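Probable glutamine-binding lipoprotein GlnH (GLNBP) (Mycobacterium tuberculosis, PDB 6H20) binds amino acids as a solute-binding protein, with asparagine held here, and is probably an aspartate sensor that regulates Protein Kinase G and glutamate metabolism. Local coordinates at residues 56-61 against 118-123; 138-143 against 232-237; 161-166 against 182-187. All blocks are in the same frame, centred on the assembly; numbering follows the deposited sequence.

Interaction 1. Residues 56-61 against 118-123; sequences GLDIGS and VVKTMS. With ASN (asparagine), chain B.
At the end of strand 53-57 Gly56 pairs with Val118 in a single parallel bridge. Val119 N donates to Gly56 O over 3.1 Å, nearly along the C=O axis, and Val118 CA-H leans on the same oxygen. Gly56 suits this tight place because a beta carbon there would press on Val118 CG2. Beside it Leu57 CB lies 3.4 Å from Val119 O, a buried oxygen left without a partner.

Beyond this the chains part, and Lys120 reaches across. Its CG is anti to the backbone N (chi1 -167°), and its methylenes run over Leu57 CA before a bend at chi4 turns NZ toward Asp58. The two side chains cross at about a right angle in a salt bridge, NZ to OD2 3.1 Å, whose hydrogen bond is weak. The other carboxylate oxygen, OD1, is met from above its plane by Gly60 N, an Asx turn that fixes the acid's rotation.

On the looser side the contact is made through a water: it accepts from Lys120 NZ, donates to Thr121 OG1 at 2.7 Å, and also bonds Ser61 OG. Thr121 OG1 donates to the ligand's OD1 (2.8 Å), the ligand's N donates to Thr121 O and Ser123 OG, and Ser123 N holds OXT at 2.9 Å. This strand-end loop gripping an amino acid by backbone and hydroxyl groups belongs to the ligand site of a family 3 solute-binding protein.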
loop_
_atom_site.group_PDB
_atom_site.type_symbol
_atom_site.label_atom_id
_atom_site.label_comp_id
_atom_site.label_asym_id
_atom_site.label_seq_id
_atom_site.Cartn_x
_atom_site.Cartn_y
_atom_site.Cartn_z
ATOM N N GLY A 56 6.997 -8.514 4.371
ATOM C CA GLY A 56 6.864 -7.318 5.187
ATOM C C GLY A 56 5.503 -6.680 4.991
ATOM O O GLY A 56 5.078 -6.434 3.857
ATOM N N LEU A 57 4.822 -6.422 6.102
ATOM C CA LEU A 57 3.507 -5.776 6.110
ATOM C C LEU A 57 3.207 -5.407 7.556
ATOM O O LEU A 57 4.096 -5.452 8.411
ATOM C CB LEU A 57 2.434 -6.659 5.462
ATOM C CG LEU A 57 2.347 -8.154 5.791
ATOM C CD1 LEU A 57 2.007 -8.414 7.265
ATOM C CD2 LEU A 57 1.324 -8.821 4.863
ATOM N N ASP A 58 1.963 -5.042 7.849
ATOM C CA ASP A 58 1.617 -4.705 9.233
ATOM C C ASP A 58 0.216 -5.213 9.536
ATOM O O ASP A 58 -0.373 -5.975 8.762
ATOM C CB ASP A 58 1.775 -3.204 9.509
ATOM C CG ASP A 58 0.647 -2.356 8.908
ATOM O OD1 ASP A 58 -0.280 -2.887 8.266
ATOM O OD2 ASP A 58 0.698 -1.131 9.094
ATOM N N ILE A 59 -0.345 -4.755 10.658
ATOM C CA ILE A 59 -1.750 -5.005 10.947
ATOM C C ILE A 59 -2.563 -3.712 11.060
ATOM O O ILE A 59 -3.638 -3.702 11.639
ATOM C CB ILE A 59 -1.939 -5.963 12.139
ATOM C CG1 ILE A 59 -1.315 -5.392 13.416
ATOM C CG2 ILE A 59 -1.309 -7.311 11.832
ATOM C CD1 ILE A 59 -1.569 -6.247 14.648
ATOM N N GLY A 60 -2.087 -2.620 10.467
ATOM C CA GLY A 60 -2.771 -1.341 10.561
ATOM C C GLY A 60 -3.672 -0.953 9.404
ATOM O O GLY A 60 -4.208 0.165 9.409
ATOM N N SER A 61 -3.888 -1.838 8.428
ATOM C CA SER A 61 -4.631 -1.506 7.212
ATOM C C SER A 61 -5.763 -2.514 7.020
ATOM O O SER A 61 -5.588 -3.547 6.360
ATOM C CB SER A 61 -3.694 -1.445 5.990
ATOM O OG SER A 61 -2.755 -0.374 6.114
ATOM N N VAL A 118 7.954 -6.874 0.239
ATOM C CA VAL A 118 6.990 -6.053 0.974
ATOM C C VAL A 118 5.710 -6.050 0.155
ATOM O O VAL A 118 5.730 -5.709 -1.034
ATOM C CB VAL A 118 7.504 -4.620 1.176
ATOM C CG1 VAL A 118 6.381 -3.701 1.673
ATOM C CG2 VAL A 118 8.673 -4.595 2.165
ATOM N N VAL A 119 4.609 -6.462 0.764
ATOM C CA VAL A 119 3.281 -6.331 0.163
ATOM C C VAL A 119 2.485 -5.532 1.183
ATOM O O VAL A 119 1.910 -6.087 2.130
ATOM C CB VAL A 119 2.616 -7.673 -0.155
ATOM C CG1 VAL A 119 1.389 -7.453 -1.048
ATOM C CG2 VAL A 119 3.598 -8.628 -0.858
ATOM N N LYS A 120 2.533 -4.209 1.042
ATOM C CA LYS A 120 1.933 -3.313 2.028
ATOM C C LYS A 120 1.596 -2.008 1.336
ATOM O O LYS A 120 2.296 -1.001 1.509
ATOM C CB LYS A 120 2.887 -3.083 3.208
ATOM C CG LYS A 120 2.173 -2.410 4.389
ATOM C CD LYS A 120 3.152 -1.686 5.296
ATOM C CE LYS A 120 2.463 -0.999 6.477
ATOM N NZ LYS A 120 1.169 -0.335 6.150
ATOM N N THR A 121 0.534 -2.049 0.532
ATOM C CA THR A 121 0.003 -0.903 -0.212
ATOM C C THR A 121 1.104 0.019 -0.750
ATOM O O THR A 121 1.031 1.239 -0.629
ATOM C CB THR A 121 -1.033 -0.119 0.626
ATOM O OG1 THR A 121 -0.432 0.421 1.822
ATOM C CG2 THR A 121 -2.203 -1.023 1.024
ATOM N N MET A 122 2.141 -0.556 -1.355
ATOM C CA MET A 122 3.366 0.213 -1.563
ATOM C C MET A 122 3.337 0.871 -2.934
ATOM O O MET A 122 3.578 0.215 -3.955
ATOM C CB MET A 122 4.610 -0.653 -1.386
ATOM C CG MET A 122 5.865 0.178 -1.221
ATOM S SD MET A 122 7.246 -0.874 -0.800
ATOM C CE MET A 122 8.527 0.361 -0.647
ATOM N N SER A 123 3.052 2.175 -2.959
ATOM C CA SER A 123 3.013 2.897 -4.227
ATOM C C SER A 123 4.383 2.919 -4.890
ATOM O O SER A 123 5.410 3.182 -4.254
ATOM C CB SER A 123 2.546 4.330 -4.019
ATOM O OG SER A 123 1.216 4.324 -3.557
HETATM N N ASN B . 0.212 3.838 -0.804
HETATM C CA ASN B . 0.745 4.937 0.001
HETATM C C ASN B . 2.255 4.811 0.088
HETATM O O ASN B . 2.896 5.496 0.907
HETATM C CB ASN B . 0.118 4.944 1.396
HETATM C CG ASN B . 0.533 3.756 2.229
HETATM O OD1 ASN B . 1.029 2.752 1.727
HETATM N ND2 ASN B . 0.364 3.883 3.525
HETATM O OXT ASN B . 2.831 4.006 -0.675
HETATM O O HOH W 1 -0.897 -0.692 4.246
#

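Interaction 2. Residues 138-143 against 232-237; sequences YLDANQ and DQPYGV
Backbone bonds join strands 139-143 and 232-235 as antiparallel neighbours. Ala141 and Gln233 form a hydrogen-bonded pair, N to O 2.9 Å from Ala141 to Gln233 and 2.8 Å in return, each donor standing above the carbonyl plane. Farther along, Tyr235 N meets Leu139 O almost along the C=O axis, and Tyr138 N reaches Tyr235 O. Pro234, which has no N-H to give, fits the non-hydrogen-bonded position opposite Asp140.

Ring contacts centre on the two tyrosines. Tyr138 has its CG in the crowded position between backbone N and carbonyl carbon (chi1 72°), which lays its ring over Tyr235: Tyr235 CB sits above one face in a CH-pi contact, 3.9 Å from the centroid. The backbone of Gly236 and Val237 borders that ring's edge, where Val237 CG2 is 4.1 Å from Tyr138 CD2. The ring of Tyr235 runs alongside Leu139, with CE2 3.8 Å from Leu139 CD2, and its far end rests near the small Ala141 CB.

Among the polar ends, Tyr138 OH bonds Asp78 and a water shared with Gly236 O, Tyr235 OH bonds Asp209, and Gln233 OE1 bonds Ser123. A second water links Gln143 OE1 to Gln233 NE2, while Gln143 NE2 bonds Ser207. A third accepts from Asn142 ND2 and donates to Asp232 OD1. On this face the exposed carboxylates of Asp140 and Asp232, planes 63° apart, bring OD1 within 2.6 Å of OD1. So short an approach implies that one acid probably keeps a proton, consistent with a raised pKa.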
loop_
_atom_site.group_PDB
_atom_site.type_symbol
_atom_site.label_atom_id
_atom_site.label_comp_id
_atom_site.label_asym_id
_atom_site.label_seq_id
_atom_site.Cartn_x
_atom_site.Cartn_y
_atom_site.Cartn_z
ATOM N N TYR A 138 -0.134 -4.223 -9.096
ATOM C CA TYR A 138 -1.159 -5.203 -8.754
ATOM C C TYR A 138 -2.479 -4.597 -8.285
ATOM O O TYR A 138 -3.474 -5.326 -8.171
ATOM C CB TYR A 138 -0.635 -6.238 -7.733
ATOM C CG TYR A 138 -0.428 -5.732 -6.320
ATOM C CD1 TYR A 138 -1.471 -5.714 -5.402
ATOM C CD2 TYR A 138 0.829 -5.299 -5.902
ATOM C CE1 TYR A 138 -1.265 -5.263 -4.109
ATOM C CE2 TYR A 138 1.044 -4.848 -4.601
ATOM C CZ TYR A 138 -0.023 -4.825 -3.719
ATOM O OH TYR A 138 0.190 -4.376 -2.441
ATOM N N LEU A 139 -2.525 -3.291 -8.048
ATOM C CA LEU A 139 -3.769 -2.613 -7.714
ATOM C C LEU A 139 -3.493 -1.133 -7.884
ATOM O O LEU A 139 -2.416 -0.670 -7.509
ATOM C CB LEU A 139 -4.158 -2.895 -6.256
ATOM C CG LEU A 139 -5.527 -2.373 -5.812
ATOM C CD1 LEU A 139 -6.630 -3.111 -6.537
ATOM C CD2 LEU A 139 -5.683 -2.550 -4.304
ATOM N N ASP A 140 -4.443 -0.398 -8.460
ATOM C CA ASP A 140 -4.261 1.032 -8.703
ATOM C C ASP A 140 -5.273 1.815 -7.879
ATOM O O ASP A 140 -6.476 1.771 -8.160
ATOM C CB ASP A 140 -4.403 1.364 -10.187
ATOM C CG ASP A 140 -4.029 2.794 -10.489
ATOM O OD1 ASP A 140 -3.021 3.273 -9.923
ATOM O OD2 ASP A 140 -4.738 3.443 -11.296
ATOM N N ALA A 141 -4.789 2.534 -6.878
ATOM C CA ALA A 141 -5.640 3.325 -5.996
ATOM C C ALA A 141 -5.420 4.813 -6.268
ATOM O O ALA A 141 -4.591 5.210 -7.091
ATOM C CB ALA A 141 -5.357 2.968 -4.534
ATOM N N ASN A 142 -6.194 5.654 -5.587
ATOM C CA ASN A 142 -5.993 7.089 -5.738
ATOM C C ASN A 142 -6.287 7.783 -4.420
ATOM O O ASN A 142 -7.257 7.435 -3.729
ATOM C CB ASN A 142 -6.864 7.689 -6.842
ATOM C CG ASN A 142 -6.227 8.920 -7.466
ATOM O OD1 ASN A 142 -6.066 9.950 -6.801
ATOM N ND2 ASN A 142 -5.853 8.819 -8.747
ATOM N N GLN A 143 -5.459 8.780 -4.093
ATOM C CA GLN A 143 -5.589 9.480 -2.816
ATOM C C GLN A 143 -6.874 10.304 -2.787
ATOM O O GLN A 143 -7.140 11.089 -3.708
ATOM C CB GLN A 143 -4.387 10.402 -2.607
ATOM C CG GLN A 143 -4.426 11.132 -1.251
ATOM C CD GLN A 143 -3.060 11.674 -0.863
ATOM O OE1 GLN A 143 -2.057 11.404 -1.528
ATOM N NE2 GLN A 143 -3.019 12.454 0.219
ATOM N N ASP A 232 -2.393 9.491 -8.055
ATOM C CA ASP A 232 -2.410 8.067 -8.356
ATOM C C ASP A 232 -1.492 7.295 -7.413
ATOM O O ASP A 232 -0.423 7.774 -7.013
ATOM C CB ASP A 232 -1.908 7.866 -9.786
ATOM C CG ASP A 232 -1.942 6.425 -10.211
ATOM O OD1 ASP A 232 -3.027 5.824 -10.087
ATOM O OD2 ASP A 232 -0.895 5.901 -10.670
ATOM N N GLN A 233 -1.910 6.072 -7.073
ATOM C CA GLN A 233 -1.180 5.209 -6.139
ATOM C C GLN A 233 -1.131 3.807 -6.723
ATOM O O GLN A 233 -1.963 2.944 -6.407
ATOM C CB GLN A 233 -1.864 5.199 -4.766
ATOM C CG GLN A 233 -2.155 6.596 -4.219
ATOM C CD GLN A 233 -0.907 7.388 -3.840
ATOM O OE1 GLN A 233 0.129 6.823 -3.486
ATOM N NE2 GLN A 233 -1.014 8.707 -3.897
ATOM N N PRO A 234 -0.168 3.539 -7.598
ATOM C CA PRO A 234 -0.068 2.200 -8.198
ATOM C C PRO A 234 0.747 1.271 -7.312
ATOM O O PRO A 234 1.957 1.481 -7.146
ATOM C CB PRO A 234 0.632 2.475 -9.538
ATOM C CG PRO A 234 1.515 3.710 -9.251
ATOM C CD PRO A 234 0.887 4.459 -8.067
ATOM N N TYR A 235 0.108 0.253 -6.737
ATOM C CA TYR A 235 0.788 -0.617 -5.782
ATOM C C TYR A 235 1.696 -1.613 -6.486
ATOM O O TYR A 235 1.309 -2.249 -7.470
ATOM C CB TYR A 235 -0.227 -1.431 -4.982
ATOM C CG TYR A 235 -1.116 -0.655 -4.042
ATOM C CD1 TYR A 235 -0.970 0.717 -3.846
ATOM C CD2 TYR A 235 -2.110 -1.309 -3.355
ATOM C CE1 TYR A 235 -1.816 1.417 -2.956
ATOM C CE2 TYR A 235 -2.943 -0.635 -2.475
ATOM C CZ TYR A 235 -2.798 0.716 -2.281
ATOM O OH TYR A 235 -3.647 1.360 -1.393
ATOM N N GLY A 236 2.895 -1.785 -5.943
ATOM C CA GLY A 236 3.793 -2.817 -6.411
ATOM C C GLY A 236 4.283 -3.633 -5.231
ATOM O O GLY A 236 4.255 -3.183 -4.081
ATOM N N VAL A 237 4.725 -4.852 -5.525
ATOM C CA VAL A 237 5.440 -5.655 -4.536
ATOM C C VAL A 237 6.863 -5.129 -4.471
ATOM O O VAL A 237 7.559 -5.076 -5.488
ATOM C CB VAL A 237 5.422 -7.142 -4.917
ATOM C CG1 VAL A 237 6.290 -7.956 -3.952
ATOM C CG2 VAL A 237 3.998 -7.658 -4.970
HETATM O O HOH W 2 2.696 -3.409 -1.786
HETATM O O HOH W 3 -5.677 6.351 -10.129
HETATM O O HOH W 4 0.467 10.990 -2.934
#

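Interaction 3. Residues 161-166 against 182-187; sequences GKRVCV and PPVIVS
This is a parallel strand pair, the two beta strands of a beta-alpha-beta unit whose helix is 171-176. Strands 163-166 and 184-187 are in register from Arg163 with Val184 to Val166 with Ser187. Val164 uses both its N and its O toward strand 184-187: its N donates to Val184 O at 2.9 Å, nearly along the C=O axis, and its O accepts from Val186 N in an almost straight bond (175°). Val166 N then reaches Val186 O. CA-H groups of Arg163 and Cys165 lie against the same carbonyls. Before the strands, Gly161 N bonds Pro182 O at 3.0 Å; the positive phi of Gly161 is one glycine takes easily.

Beta-branched residues favour such extended chains and fill the faces. Val164 sends CG2, beside its backbone N, against Pro183 CB at 3.6 Å, and Val166 CG2, in the crowded position, meets Ile185 CG2 at 3.9 Å. On the other face Arg163 CG lies alongside Val184 CG1, the guanidinium going on to a salt bridge with Asp204.

Helix 171-176 covers the face of Val164, Ile185 and Val166, its Ile176 touching Ile185, Val166 and also Pro183. Across the other face the disulfide from Cys165 ties the strand to Cys194 of helix 191-199, while strand 8-9 borders strand 184-188 and strand 205-207 borders 163-167.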
loop_
_atom_site.group_PDB
_atom_site.type_symbol
_atom_site.label_atom_id
_atom_site.label_comp_id
_atom_site.label_asym_id
_atom_site.label_seq_id
_atom_site.Cartn_x
_atom_site.Cartn_y
_atom_site.Cartn_z
ATOM N N GLY A 161 -5.932 24.798 6.827
ATOM C CA GLY A 161 -6.196 25.186 8.197
ATOM C C GLY A 161 -6.872 24.143 9.058
ATOM O O GLY A 161 -7.056 24.388 10.254
ATOM N N LYS A 162 -7.250 22.994 8.505
ATOM C CA LYS A 162 -7.884 21.928 9.270
ATOM C C LYS A 162 -6.859 20.853 9.622
ATOM O O LYS A 162 -5.785 20.762 9.020
ATOM C CB LYS A 162 -9.048 21.316 8.479
ATOM C CG LYS A 162 -10.107 22.342 8.065
ATOM C CD LYS A 162 -11.135 22.569 9.153
ATOM C CE LYS A 162 -12.329 23.376 8.631
ATOM N NZ LYS A 162 -12.647 23.048 7.203
ATOM N N ARG A 163 -7.199 20.039 10.619
ATOM C CA ARG A 163 -6.289 19.009 11.122
ATOM C C ARG A 163 -6.448 17.758 10.262
ATOM O O ARG A 163 -7.492 17.106 10.289
ATOM C CB ARG A 163 -6.575 18.708 12.593
ATOM C CG ARG A 163 -6.289 19.875 13.532
ATOM C CD ARG A 163 -6.953 19.660 14.883
ATOM N NE ARG A 163 -8.386 19.435 14.742
ATOM C CZ ARG A 163 -9.171 18.967 15.710
ATOM N NH1 ARG A 163 -8.654 18.671 16.898
ATOM N NH2 ARG A 163 -10.468 18.795 15.487
ATOM N N VAL A 164 -5.408 17.416 9.507
ATOM C CA VAL A 164 -5.439 16.295 8.572
ATOM C C VAL A 164 -4.393 15.281 9.005
ATOM O O VAL A 164 -3.219 15.632 9.175
ATOM C CB VAL A 164 -5.164 16.777 7.140
ATOM C CG1 VAL A 164 -5.143 15.610 6.175
ATOM C CG2 VAL A 164 -6.202 17.810 6.724
ATOM N N CYS A 165 -4.814 14.027 9.153
ATOM C CA CYS A 165 -3.943 12.950 9.609
ATOM C C CYS A 165 -3.356 12.177 8.437
ATOM O O CYS A 165 -4.069 11.821 7.486
ATOM C CB CYS A 165 -4.740 11.997 10.499
ATOM S SG CYS A 165 -3.740 10.728 11.334
ATOM N N VAL A 166 -2.051 11.879 8.540
ATOM C CA VAL A 166 -1.340 11.030 7.586
ATOM C C VAL A 166 -0.358 10.161 8.353
ATOM O O VAL A 166 0.180 10.565 9.387
ATOM C CB VAL A 166 -0.576 11.824 6.500
ATOM C CG1 VAL A 166 -1.553 12.468 5.526
ATOM C CG2 VAL A 166 0.339 12.839 7.150
ATOM N N PRO A 182 -1.540 25.520 4.015
ATOM C CA PRO A 182 -1.392 24.151 4.497
ATOM C C PRO A 182 -2.491 23.781 5.475
ATOM O O PRO A 182 -3.024 24.642 6.199
ATOM C CB PRO A 182 -0.019 24.170 5.194
ATOM C CG PRO A 182 0.723 25.285 4.503
ATOM C CD PRO A 182 -0.344 26.330 4.297
ATOM N N PRO A 183 -2.861 22.508 5.537
ATOM C CA PRO A 183 -3.565 22.001 6.712
ATOM C C PRO A 183 -2.628 22.028 7.906
ATOM O O PRO A 183 -1.413 22.209 7.781
ATOM C CB PRO A 183 -3.883 20.548 6.336
ATOM C CG PRO A 183 -3.453 20.377 4.915
ATOM C CD PRO A 183 -2.448 21.426 4.634
ATOM N N VAL A 184 -3.213 21.840 9.082
ATOM C CA VAL A 184 -2.444 21.403 10.242
ATOM C C VAL A 184 -2.204 19.910 10.058
ATOM O O VAL A 184 -3.154 19.123 10.016
ATOM C CB VAL A 184 -3.217 21.675 11.538
ATOM C CG1 VAL A 184 -2.504 21.031 12.716
ATOM C CG2 VAL A 184 -3.396 23.173 11.745
ATOM N N ILE A 185 -0.948 19.509 9.916
ATOM C CA ILE A 185 -0.643 18.126 9.565
ATOM C C ILE A 185 -0.316 17.350 10.829
ATOM O O ILE A 185 0.620 17.704 11.560
ATOM C CB ILE A 185 0.487 18.029 8.534
ATOM C CG1 ILE A 185 0.132 18.847 7.277
ATOM C CG2 ILE A 185 0.734 16.559 8.175
ATOM C CD1 ILE A 185 1.240 18.861 6.210
ATOM N N VAL A 186 -1.098 16.308 11.089
ATOM C CA VAL A 186 -0.924 15.422 12.232
ATOM C C VAL A 186 -0.456 14.085 11.683
ATOM O O VAL A 186 -1.141 13.474 10.852
ATOM C CB VAL A 186 -2.241 15.264 13.008
ATOM C CG1 VAL A 186 -2.059 14.300 14.181
ATOM C CG2 VAL A 186 -2.749 16.622 13.479
ATOM N N SER A 187 0.720 13.632 12.106
ATOM C CA SER A 187 1.253 12.383 11.583
ATOM C C SER A 187 1.237 11.297 12.654
ATOM O O SER A 187 1.319 11.584 13.853
ATOM C CB SER A 187 2.643 12.559 10.960
ATOM O OG SER A 187 3.664 12.750 11.933
#

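Interactions 1 and 2 meet directly beside the asparagine, their centres about 12 Å apart. Besides the bond between Ser123 and Gln233, Met122 O and Gly236 N are 2.9 Å apart and Thr121 CB packs on Tyr235 CZ, so the loop that grips the ligand in interaction 1 rests on the strand pair of interaction 2. Tyr235, itself in the pocket, bonds Asp209, which also bonds the ligand. Interaction 3 is more remote, its centre about 23 Å from the centres of both others, but it belongs to the same mixed sheet. The side chain of Val166 lies about 4 Å from that of Trp191, a pocket residue, and about 9 Å from the asparagine.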